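Local coordinates for protein CDP-glucose-4,6-dehydratase (Yersinia pseudotuberculosis, PDB 1RKX) that catalyses the dehydration of CDP-D-glucose at carbons 4 and 6 of the sugar, as an NAD-dependent enzyme of the short-chain dehydrogenase/reductase superfamily, at residues N4-T18 with L29-A43. Numbering follows the deposited sequence.
Sequences NSFWQGKRVFVTGHT and LQTMGATVKGYSLTA. With NAD (nicotinamide-adenine-dinucleotide), chain G.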
ATOM      1  N   ASN C   4     -11.223  -0.737 -38.724  1.00 68.86           N
ATOM      2  CA  ASN C   4     -11.800   0.354 -39.505  1.00 61.22           C
ATOM      3  C   ASN C   4     -13.275   0.091 -39.786  1.00 51.42           C
ATOM      4  O   ASN C   4     -14.099   1.003 -39.741  1.00 46.95           O
ATOM      5  CB  ASN C   4     -11.050   0.507 -40.827  1.00 67.01           C
ATOM      6  CG  ASN C   4      -9.561   0.696 -40.632  1.00 75.08           C
ATOM      7  OD1 ASN C   4      -9.125   1.638 -39.971  1.00 79.90           O
ATOM      8  ND2 ASN C   4      -8.769  -0.204 -41.205  1.00 80.47           N
ATOM      9  N   SER C   5     -13.594  -1.165 -40.082  1.00 43.53           N
ATOM     10  CA  SER C   5     -14.962  -1.572 -40.369  1.00 40.83           C
ATOM     11  C   SER C   5     -15.914  -1.151 -39.253  1.00 35.27           C
ATOM     12  O   SER C   5     -16.993  -0.618 -39.517  1.00 32.09           O
ATOM     13  CB  SER C   5     -15.024  -3.094 -40.553  1.00 42.39           C
ATOM     14  OG  SER C   5     -16.357  -3.544 -40.707  1.00 48.01           O
ATOM     15  N   PHE C   6     -15.501  -1.393 -38.010  1.00 30.89           N
ATOM     16  CA  PHE C   6     -16.296  -1.060 -36.826  1.00 28.34           C
ATOM     17  C   PHE C   6     -16.747   0.397 -36.772  1.00 27.25           C
ATOM     18  O   PHE C   6     -17.894   0.685 -36.442  1.00 26.37           O
ATOM     19  CB  PHE C   6     -15.492  -1.367 -35.556  1.00 28.73           C
ATOM     20  CG  PHE C   6     -16.142  -0.873 -34.287  1.00 28.84           C
ATOM     21  CD1 PHE C   6     -17.145  -1.612 -33.665  1.00 27.91           C
ATOM     22  CD2 PHE C   6     -15.762   0.346 -33.726  1.00 28.46           C
ATOM     23  CE1 PHE C   6     -17.761  -1.146 -32.504  1.00 29.40           C
ATOM     24  CE2 PHE C   6     -16.375   0.821 -32.563  1.00 28.48           C
ATOM     25  CZ  PHE C   6     -17.374   0.073 -31.951  1.00 28.78           C
ATOM     26  N   TRP C   7     -15.837   1.310 -37.090  1.00 27.21           N
ATOM     27  CA  TRP C   7     -16.134   2.734 -37.034  1.00 27.10           C
ATOM     28  C   TRP C   7     -17.061   3.271 -38.110  1.00 26.40           C
ATOM     29  O   TRP C   7     -17.661   4.335 -37.943  1.00 24.50           O
ATOM     30  CB  TRP C   7     -14.826   3.523 -37.016  1.00 25.84           C
ATOM     31  CG  TRP C   7     -14.052   3.222 -35.782  1.00 27.41           C
ATOM     32  CD1 TRP C   7     -13.046   2.302 -35.639  1.00 26.17           C
ATOM     33  CD2 TRP C   7     -14.314   3.736 -34.472  1.00 26.94           C
ATOM     34  NE1 TRP C   7     -12.676   2.208 -34.316  1.00 27.13           N
ATOM     35  CE2 TRP C   7     -13.438   3.079 -33.580  1.00 27.29           C
ATOM     36  CE3 TRP C   7     -15.213   4.688 -33.965  1.00 27.33           C
ATOM     37  CZ2 TRP C   7     -13.431   3.343 -32.203  1.00 26.03           C
ATOM     38  CZ3 TRP C   7     -15.206   4.949 -32.593  1.00 27.63           C
ATOM     39  CH2 TRP C   7     -14.320   4.277 -31.731  1.00 26.11           C
ATOM     40  N   GLN C   8     -17.193   2.532 -39.204  1.00 28.68           N
ATOM     41  CA  GLN C   8     -18.056   2.963 -40.295  1.00 31.60           C
ATOM     42  C   GLN C   8     -19.483   3.228 -39.817  1.00 31.86           C
ATOM     43  O   GLN C   8     -20.158   2.333 -39.314  1.00 28.94           O
ATOM     44  CB  GLN C   8     -18.072   1.902 -41.400  1.00 34.61           C
ATOM     45  CG  GLN C   8     -18.757   2.351 -42.680  1.00 41.93           C
ATOM     46  CD  GLN C   8     -18.057   3.532 -43.332  1.00 45.55           C
ATOM     47  OE1 GLN C   8     -16.854   3.487 -43.595  1.00 47.71           O
ATOM     48  NE2 GLN C   8     -18.811   4.593 -43.604  1.00 47.37           N
ATOM     49  N   GLY C   9     -19.932   4.471 -39.969  1.00 30.56           N
ATOM     50  CA  GLY C   9     -21.284   4.824 -39.571  1.00 33.67           C
ATOM     51  C   GLY C   9     -21.559   5.044 -38.090  1.00 32.99           C
ATOM     52  O   GLY C   9     -22.691   5.365 -37.726  1.00 35.86           O
ATOM     53  N   LYS C  10     -20.559   4.865 -37.231  1.00 32.27           N
ATOM     54  CA  LYS C  10     -20.766   5.073 -35.796  1.00 27.66           C
ATOM     55  C   LYS C  10     -20.921   6.557 -35.494  1.00 24.22           C
ATOM     56  O   LYS C  10     -20.205   7.390 -36.052  1.00 25.45           O
ATOM     57  CB  LYS C  10     -19.586   4.520 -34.989  1.00 26.10           C
ATOM     58  CG  LYS C  10     -19.475   3.001 -34.963  1.00 25.56           C
ATOM     59  CD  LYS C  10     -20.641   2.371 -34.221  1.00 26.09           C
ATOM     60  CE  LYS C  10     -20.472   0.868 -34.077  1.00 25.44           C
ATOM     61  NZ  LYS C  10     -20.385   0.180 -35.406  1.00 26.94           N
ATOM     62  N   ARG C  11     -21.861   6.887 -34.617  1.00 25.26           N
ATOM     63  CA  ARG C  11     -22.084   8.277 -34.244  1.00 22.89           C
ATOM     64  C   ARG C  11     -21.177   8.564 -33.048  1.00 23.48           C
ATOM     65  O   ARG C  11     -21.418   8.082 -31.944  1.00 24.85           O
ATOM     66  CB  ARG C  11     -23.555   8.502 -33.880  1.00 29.05           C
ATOM     67  CG  ARG C  11     -24.523   8.151 -35.005  1.00 31.31           C
ATOM     68  CD  ARG C  11     -25.967   8.424 -34.615  1.00 34.43           C
ATOM     69  NE  ARG C  11     -26.278   9.851 -34.586  1.00 37.48           N
ATOM     70  CZ  ARG C  11     -26.355  10.628 -35.663  1.00 39.20           C
ATOM     71  NH1 ARG C  11     -26.142  10.121 -36.871  1.00 39.37           N
ATOM     72  NH2 ARG C  11     -26.653  11.916 -35.536  1.00 39.14           N
ATOM     73  N   VAL C  12     -20.134   9.353 -33.286  1.00 21.77           N
ATOM     74  CA  VAL C  12     -19.155   9.677 -32.252  1.00 21.16           C
ATOM     75  C   VAL C  12     -19.148  11.161 -31.896  1.00 21.25           C
ATOM     76  O   VAL C  12     -19.040  12.027 -32.771  1.00 20.40           O
ATOM     77  CB  VAL C  12     -17.735   9.253 -32.711  1.00 21.26           C
ATOM     78  CG1 VAL C  12     -16.740   9.386 -31.559  1.00 17.73           C
ATOM     79  CG2 VAL C  12     -17.766   7.824 -33.228  1.00 19.80           C
ATOM     80  N   PHE C  13     -19.256  11.440 -30.601  1.00 20.59           N
ATOM     81  CA  PHE C  13     -19.272  12.803 -30.084  1.00 20.69           C
ATOM     82  C   PHE C  13     -17.914  13.050 -29.430  1.00 20.42           C
ATOM     83  O   PHE C  13     -17.498  12.291 -28.560  1.00 21.21           O
ATOM     84  CB  PHE C  13     -20.389  12.944 -29.046  1.00 21.38           C
ATOM     85  CG  PHE C  13     -20.633  14.361 -28.593  1.00 22.06           C
ATOM     86  CD1 PHE C  13     -21.425  15.219 -29.349  1.00 21.29           C
ATOM     87  CD2 PHE C  13     -20.094  14.826 -27.397  1.00 21.84           C
ATOM     88  CE1 PHE C  13     -21.683  16.528 -28.917  1.00 21.85           C
ATOM     89  CE2 PHE C  13     -20.342  16.130 -26.954  1.00 20.94           C
ATOM     90  CZ  PHE C  13     -21.138  16.982 -27.715  1.00 21.28           C
ATOM     91  N   VAL C  14     -17.231  14.110 -29.846  1.00 20.22           N
ATOM     92  CA  VAL C  14     -15.913  14.419 -29.309  1.00 19.45           C
ATOM     93  C   VAL C  14     -15.795  15.830 -28.732  1.00 19.59           C
ATOM     94  O   VAL C  14     -15.897  16.807 -29.470  1.00 18.17           O
ATOM     95  CB  VAL C  14     -14.827  14.283 -30.408  1.00 19.80           C
ATOM     96  CG1 VAL C  14     -13.449  14.606 -29.823  1.00 19.95           C
ATOM     97  CG2 VAL C  14     -14.853  12.882 -31.009  1.00 19.82           C
ATOM     98  N   THR C  15     -15.585  15.950 -27.422  1.00 18.16           N
ATOM     99  CA  THR C  15     -15.402  17.281 -26.855  1.00 18.55           C
ATOM    100  C   THR C  15     -13.922  17.572 -27.037  1.00 19.18           C
ATOM    101  O   THR C  15     -13.097  16.653 -26.975  1.00 20.00           O
ATOM    102  CB  THR C  15     -15.754  17.360 -25.342  1.00 19.41           C
ATOM    103  OG1 THR C  15     -14.844  16.549 -24.581  1.00 19.09           O
ATOM    104  CG2 THR C  15     -17.183  16.900 -25.100  1.00 16.78           C
ATOM    105  N   GLY C  16     -13.582  18.834 -27.272  1.00 18.27           N
ATOM    106  CA  GLY C  16     -12.189  19.194 -27.457  1.00 17.96           C
ATOM    107  C   GLY C  16     -11.654  18.868 -28.842  1.00 21.20           C
ATOM    108  O   GLY C  16     -10.445  18.702 -29.021  1.00 19.01           O
ATOM    109  N   HIS C  17     -12.548  18.777 -29.825  1.00 18.14           N
ATOM    110  CA  HIS C  17     -12.151  18.473 -31.193  1.00 19.40           C
ATOM    111  C   HIS C  17     -11.340  19.590 -31.856  1.00 20.11           C
ATOM    112  O   HIS C  17     -10.693  19.356 -32.878  1.00 21.87           O
ATOM    113  CB  HIS C  17     -13.385  18.164 -32.052  1.00 20.54           C
ATOM    114  CG  HIS C  17     -14.208  19.371 -32.386  1.00 21.83           C
ATOM    115  ND1 HIS C  17     -14.815  20.154 -31.426  1.00 21.20           N
ATOM    116  CD2 HIS C  17     -14.538  19.921 -33.580  1.00 21.40           C
ATOM    117  CE1 HIS C  17     -15.486  21.130 -32.012  1.00 20.40           C
ATOM    118  NE2 HIS C  17     -15.334  21.011 -33.319  1.00 21.50           N
ATOM    119  N   THR C  18     -11.361  20.795 -31.286  1.00 20.68           N
ATOM    120  CA  THR C  18     -10.616  21.909 -31.875  1.00 19.96           C
ATOM    121  C   THR C  18      -9.180  21.982 -31.361  1.00 19.80           C
ATOM    122  O   THR C  18      -8.425  22.877 -31.736  1.00 17.46           O
ATOM    123  CB  THR C  18     -11.301  23.269 -31.589  1.00 20.06           C
ATOM    124  OG1 THR C  18     -11.329  23.505 -30.178  1.00 17.95           O
ATOM    125  CG2 THR C  18     -12.732  23.281 -32.149  1.00 17.10           C
ATOM    126  N   LEU C  29     -11.117   9.414 -36.908  1.00 22.16           N
ATOM    127  CA  LEU C  29     -12.485   8.905 -36.930  1.00 21.09           C
ATOM    128  C   LEU C  29     -13.124   9.171 -38.295  1.00 20.18           C
ATOM    129  O   LEU C  29     -13.793   8.300 -38.853  1.00 21.51           O
ATOM    130  CB  LEU C  29     -13.314   9.576 -35.826  1.00 19.65           C
ATOM    131  CG  LEU C  29     -12.961   9.172 -34.389  1.00 19.96           C
ATOM    132  CD1 LEU C  29     -13.626  10.116 -33.387  1.00 18.49           C
ATOM    133  CD2 LEU C  29     -13.408   7.732 -34.153  1.00 19.70           C
ATOM    134  N   GLN C  30     -12.916  10.374 -38.826  1.00 22.04           N
ATOM    135  CA  GLN C  30     -13.469  10.725 -40.133  1.00 23.81           C
ATOM    136  C   GLN C  30     -12.958   9.779 -41.220  1.00 25.24           C
ATOM    137  O   GLN C  30     -13.742   9.270 -42.024  1.00 23.66           O
ATOM    138  CB  GLN C  30     -13.112  12.166 -40.501  1.00 22.32           C
ATOM    139  CG  GLN C  30     -13.744  13.213 -39.592  1.00 23.70           C
ATOM    140  CD  GLN C  30     -13.260  14.619 -39.886  1.00 27.37           C
ATOM    141  OE1 GLN C  30     -13.329  15.504 -39.023  1.00 28.21           O
ATOM    142  NE2 GLN C  30     -12.775  14.840 -41.102  1.00 24.66           N
ATOM    143  N   THR C  31     -11.649   9.533 -41.241  1.00 24.05           N
ATOM    144  CA  THR C  31     -11.077   8.650 -42.254  1.00 27.55           C
ATOM    145  C   THR C  31     -11.629   7.232 -42.176  1.00 26.51           C
ATOM    146  O   THR C  31     -11.642   6.521 -43.179  1.00 28.30           O
ATOM    147  CB  THR C  31      -9.537   8.576 -42.159  1.00 31.01           C
ATOM    148  OG1 THR C  31      -9.154   7.887 -40.968  1.00 34.07           O
ATOM    149  CG2 THR C  31      -8.944   9.965 -42.143  1.00 31.35           C
ATOM    150  N   MET C  32     -12.088   6.819 -40.998  1.00 27.07           N
ATOM    151  CA  MET C  32     -12.631   5.475 -40.844  1.00 26.90           C
ATOM    152  C   MET C  32     -14.136   5.413 -41.099  1.00 26.34           C
ATOM    153  O   MET C  32     -14.770   4.389 -40.859  1.00 25.49           O
ATOM    154  CB  MET C  32     -12.295   4.918 -39.457  1.00 25.62           C
ATOM    155  CG  MET C  32     -10.797   4.728 -39.240  1.00 28.93           C
ATOM    156  SD  MET C  32     -10.385   3.744 -37.788  1.00 30.13           S
ATOM    157  CE  MET C  32     -10.887   4.876 -36.464  1.00 31.31           C
ATOM    158  N   GLY C  33     -14.697   6.516 -41.588  1.00 24.80           N
ATOM    159  CA  GLY C  33     -16.115   6.556 -41.910  1.00 26.68           C
ATOM    160  C   GLY C  33     -17.106   6.826 -40.795  1.00 26.46           C
ATOM    161  O   GLY C  33     -18.306   6.613 -40.971  1.00 27.05           O
ATOM    162  N   ALA C  34     -16.632   7.291 -39.647  1.00 25.45           N
ATOM    163  CA  ALA C  34     -17.545   7.567 -38.546  1.00 25.43           C
ATOM    164  C   ALA C  34     -18.279   8.884 -38.773  1.00 23.79           C
ATOM    165  O   ALA C  34     -17.818   9.743 -39.522  1.00 24.82           O
ATOM    166  CB  ALA C  34     -16.776   7.618 -37.222  1.00 24.51           C
ATOM    167  N   THR C  35     -19.434   9.020 -38.132  1.00 24.20           N
ATOM    168  CA  THR C  35     -20.225  10.243 -38.206  1.00 26.21           C
ATOM    169  C   THR C  35     -19.832  10.977 -36.930  1.00 24.49           C
ATOM    170  O   THR C  35     -20.258  10.612 -35.837  1.00 24.32           O
ATOM    171  CB  THR C  35     -21.729   9.932 -38.195  1.00 26.55           C
ATOM    172  OG1 THR C  35     -22.054   9.161 -39.360  1.00 27.78           O
ATOM    173  CG2 THR C  35     -22.544  11.216 -38.194  1.00 27.53           C
ATOM    174  N   VAL C  36     -19.013  12.007 -37.076  1.00 22.85           N
ATOM    175  CA  VAL C  36     -18.503  12.730 -35.921  1.00 23.29           C
ATOM    176  C   VAL C  36     -19.048  14.127 -35.666  1.00 23.28           C
ATOM    177  O   VAL C  36     -19.261  14.909 -36.599  1.00 23.37           O
ATOM    178  CB  VAL C  36     -16.968  12.851 -36.008  1.00 24.35           C
ATOM    179  CG1 VAL C  36     -16.401  13.282 -34.659  1.00 23.41           C
ATOM    180  CG2 VAL C  36     -16.362  11.523 -36.462  1.00 23.27           C
ATOM    181  N   LYS C  37     -19.258  14.430 -34.387  1.00 23.45           N
ATOM    182  CA  LYS C  37     -19.713  15.750 -33.960  1.00 22.16           C
ATOM    183  C   LYS C  37     -18.757  16.206 -32.864  1.00 20.86           C
ATOM    184  O   LYS C  37     -18.434  15.439 -31.960  1.00 22.53           O
ATOM    185  CB  LYS C  37     -21.140  15.715 -33.403  1.00 21.38           C
ATOM    186  CG  LYS C  37     -21.623  17.101 -32.950  1.00 21.77           C
ATOM    187  CD  LYS C  37     -23.083  17.105 -32.500  1.00 24.06           C
ATOM    188  CE  LYS C  37     -23.535  18.516 -32.124  1.00 24.44           C
ATOM    189  NZ  LYS C  37     -24.939  18.558 -31.615  1.00 24.81           N
ATOM    190  N   GLY C  38     -18.303  17.449 -32.953  1.00 20.63           N
ATOM    191  CA  GLY C  38     -17.388  17.977 -31.959  1.00 21.28           C
ATOM    192  C   GLY C  38     -17.991  19.140 -31.186  1.00 21.99           C
ATOM    193  O   GLY C  38     -18.845  19.863 -31.699  1.00 20.09           O
ATOM    194  N   TYR C  39     -17.539  19.313 -29.945  1.00 20.83           N
ATOM    195  CA  TYR C  39     -18.021  20.390 -29.075  1.00 18.75           C
ATOM    196  C   TYR C  39     -16.800  20.931 -28.338  1.00 19.59           C
ATOM    197  O   TYR C  39     -16.220  20.229 -27.503  1.00 17.71           O
ATOM    198  CB  TYR C  39     -19.031  19.827 -28.074  1.00 19.08           C
ATOM    199  CG  TYR C  39     -19.700  20.856 -27.184  1.00 21.98           C
ATOM    200  CD1 TYR C  39     -20.941  21.398 -27.521  1.00 22.09           C
ATOM    201  CD2 TYR C  39     -19.103  21.268 -25.991  1.00 20.28           C
ATOM    202  CE1 TYR C  39     -21.578  22.323 -26.688  1.00 22.73           C
ATOM    203  CE2 TYR C  39     -19.731  22.199 -25.151  1.00 23.16           C
ATOM    204  CZ  TYR C  39     -20.969  22.717 -25.508  1.00 22.46           C
ATOM    205  OH  TYR C  39     -21.606  23.619 -24.686  1.00 22.02           O
ATOM    206  N   SER C  40     -16.406  22.161 -28.657  1.00 17.81           N
ATOM    207  CA  SER C  40     -15.238  22.795 -28.038  1.00 17.80           C
ATOM    208  C   SER C  40     -15.354  24.307 -28.110  1.00 18.37           C
ATOM    209  O   SER C  40     -16.270  24.850 -28.728  1.00 20.05           O
ATOM    210  CB  SER C  40     -13.947  22.433 -28.794  1.00 17.19           C
ATOM    211  OG  SER C  40     -13.826  21.049 -29.068  1.00 15.97           O
ATOM    212  N   LEU C  41     -14.408  24.985 -27.473  1.00 18.57           N
ATOM    213  CA  LEU C  41     -14.344  26.435 -27.564  1.00 20.01           C
ATOM    214  C   LEU C  41     -13.542  26.609 -28.854  1.00 20.42           C
ATOM    215  O   LEU C  41     -13.036  25.625 -29.403  1.00 20.66           O
ATOM    216  CB  LEU C  41     -13.542  27.028 -26.407  1.00 21.86           C
ATOM    217  CG  LEU C  41     -14.108  26.923 -24.993  1.00 20.94           C
ATOM    218  CD1 LEU C  41     -13.115  27.539 -24.015  1.00 23.34           C
ATOM    219  CD2 LEU C  41     -15.449  27.646 -24.919  1.00 23.23           C
ATOM    220  N   THR C  42     -13.422  27.838 -29.337  1.00 21.15           N
ATOM    221  CA  THR C  42     -12.654  28.102 -30.548  1.00 23.17           C
ATOM    222  C   THR C  42     -11.235  27.549 -30.364  1.00 22.60           C
ATOM    223  O   THR C  42     -10.707  27.555 -29.249  1.00 21.58           O
ATOM    224  CB  THR C  42     -12.582  29.619 -30.821  1.00 24.46           C
ATOM    225  OG1 THR C  42     -13.885  30.096 -31.182  1.00 26.19           O
ATOM    226  CG2 THR C  42     -11.601  29.929 -31.943  1.00 27.22           C
ATOM    227  N   ALA C  43     -10.624  27.067 -31.446  1.00 22.40           N
ATOM    228  CA  ALA C  43      -9.267  26.517 -31.383  1.00 22.10           C
ATOM    229  C   ALA C  43      -8.405  27.382 -30.458  1.00 24.40           C
ATOM    230  O   ALA C  43      -8.392  28.612 -30.562  1.00 21.86           O
ATOM    231  CB  ALA C  43      -8.656  26.456 -32.781  1.00 21.57           C
TER
HETATM  232  PA  NAD G 360      -5.439  21.475 -26.483  1.00 19.30           P
HETATM  233  O1A NAD G 360      -5.359  22.734 -25.712  1.00 17.42           O
HETATM  234  O2A NAD G 360      -4.846  21.477 -27.847  1.00 16.65           O
HETATM  235  O5B NAD G 360      -6.966  20.988 -26.614  1.00 17.95           O
HETATM  236  C5B NAD G 360      -7.893  21.298 -25.545  1.00 20.21           C
HETATM  237  C4B NAD G 360      -9.334  21.302 -26.056  1.00 18.90           C
HETATM  238  O4B NAD G 360     -10.085  21.648 -24.870  1.00 19.17           O
HETATM  239  C3B NAD G 360      -9.606  22.410 -27.062  1.00 17.88           C
HETATM  240  O3B NAD G 360     -10.301  21.810 -28.174  1.00 15.33           O
HETATM  241  C2B NAD G 360     -10.433  23.396 -26.259  1.00 17.82           C
HETATM  242  O2B NAD G 360     -11.311  24.217 -27.078  1.00 18.41           O
HETATM  243  C1B NAD G 360     -11.133  22.483 -25.285  1.00 18.30           C
HETATM  244  N9A NAD G 360     -11.655  23.193 -24.129  1.00 19.67           N
HETATM  245  C8A NAD G 360     -10.950  23.755 -23.097  1.00 19.70           C
HETATM  246  N7A NAD G 360     -11.721  24.350 -22.190  1.00 19.19           N
HETATM  247  C5A NAD G 360     -13.002  24.162 -22.670  1.00 20.48           C
HETATM  248  C6A NAD G 360     -14.260  24.561 -22.165  1.00 19.75           C
HETATM  249  N6A NAD G 360     -14.476  25.239 -21.057  1.00 21.75           N
HETATM  250  N1A NAD G 360     -15.370  24.215 -22.890  1.00 21.22           N
HETATM  251  C2A NAD G 360     -15.180  23.509 -24.052  1.00 19.89           C
HETATM  252  N3A NAD G 360     -14.068  23.087 -24.615  1.00 20.28           N
HETATM  253  C4A NAD G 360     -12.990  23.449 -23.866  1.00 19.51           C
HETATM  254  O3  NAD G 360      -4.814  20.335 -25.620  1.00 18.33           O
HETATM  255  PN  NAD G 360      -4.583  18.747 -25.940  1.00 24.80           P
HETATM  256  O1N NAD G 360      -3.127  18.581 -25.912  1.00 20.03           O
HETATM  257  O2N NAD G 360      -5.188  18.446 -27.262  1.00 20.63           O
HETATM  258  O5D NAD G 360      -5.242  18.039 -24.687  1.00 22.27           O
HETATM  259  C5D NAD G 360      -6.357  17.178 -24.939  1.00 19.96           C
HETATM  260  C4D NAD G 360      -6.807  16.523 -23.647  1.00 20.25           C
HETATM  261  O4D NAD G 360      -5.687  15.661 -23.255  1.00 18.53           O
HETATM  262  C3D NAD G 360      -7.057  17.402 -22.422  1.00 19.84           C
HETATM  263  O3D NAD G 360      -8.052  16.756 -21.602  1.00 18.57           O
HETATM  264  C2D NAD G 360      -5.696  17.398 -21.740  1.00 18.41           C
HETATM  265  O2D NAD G 360      -5.826  17.750 -20.353  1.00 14.64           O
HETATM  266  C1D NAD G 360      -5.281  15.964 -21.941  1.00 20.09           C
HETATM  267  N1N NAD G 360      -3.842  15.780 -21.786  1.00 19.94           N
HETATM  268  C2N NAD G 360      -2.917  16.165 -22.772  1.00 19.79           C
HETATM  269  C3N NAD G 360      -1.457  15.878 -22.614  1.00 21.71           C
HETATM  270  C7N NAD G 360      -0.561  16.265 -23.719  1.00 22.33           C
HETATM  271  O7N NAD G 360       0.643  15.998 -23.579  1.00 21.74           O
HETATM  272  N7N NAD G 360      -0.985  16.878 -24.844  1.00 21.40           N
HETATM  273  C4N NAD G 360      -0.969  15.301 -21.304  1.00 21.57           C
HETATM  274  C5N NAD G 360      -2.080  14.978 -20.357  1.00 21.82           C
HETATM  275  C6N NAD G 360      -3.361  15.187 -20.579  1.00 20.82           C
HETATM  276  O   HOH W   1     -13.772   2.139 -42.186  1.00 37.84           O
HETATM  277  O   HOH W   2     -23.816   7.299 -39.205  1.00 40.22           O
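Strands 11-15 and 35-40 run parallel, their axes 4.6 Å apart and inclined by 20°, with Val12 bonded through N to Thr35 O and through O to Lys37 N, and Val14 in the same way to Lys37 and Tyr39. They are the two strands of a right-handed beta-alpha-beta crossover through helix 20-31, the first beta-alpha-beta unit of the Rossmann fold, which binds NAD here.

From the last turn of the crossover helix, Leu29 CD1 meets Val12 CG1 and Val14 CG2 tip to tip, while its CD2 lies over the six-membered ring of Trp7, 4.0 Å from the centroid. Met32 CE sits on that same face, 3.7 Å from the centroid of the five-membered ring, a CH-pi contact that its bent chi3 (-69°) permits. The helix ends in a Schellman motif with Gly33 as its C-prime residue (Ala34 N to Leu29 O, Gly33 N to Gln30 O), and Gly9 N donates to Gly33 O at 2.9 Å. On the sheet face bearing Phe13, Lys37 CD touches the ring edge, and the lysine runs on fully extended to Glu78 and Ser75.

At the other end, Gly38 CA lies 14° off the normal of the His17 ring, 3.5 Å from its centroid; with no side chain here, the imidazole can lie flat on the backbone. His17 ND1 is hydrogen-bonded to Ser40 OG at 2.7 Å, and NE2 to Ser61, fixing the ring's rotation. Thr18 OG1 donates to Leu41 O and accepts from NAD O3B, each at 2.8 Å. One hydroxyl thus couples the turn after strand 11-15, Leu41 just after strand 35-40 and the adenosine ribose, and probably helps place that ribose where the two strands deliver their loops.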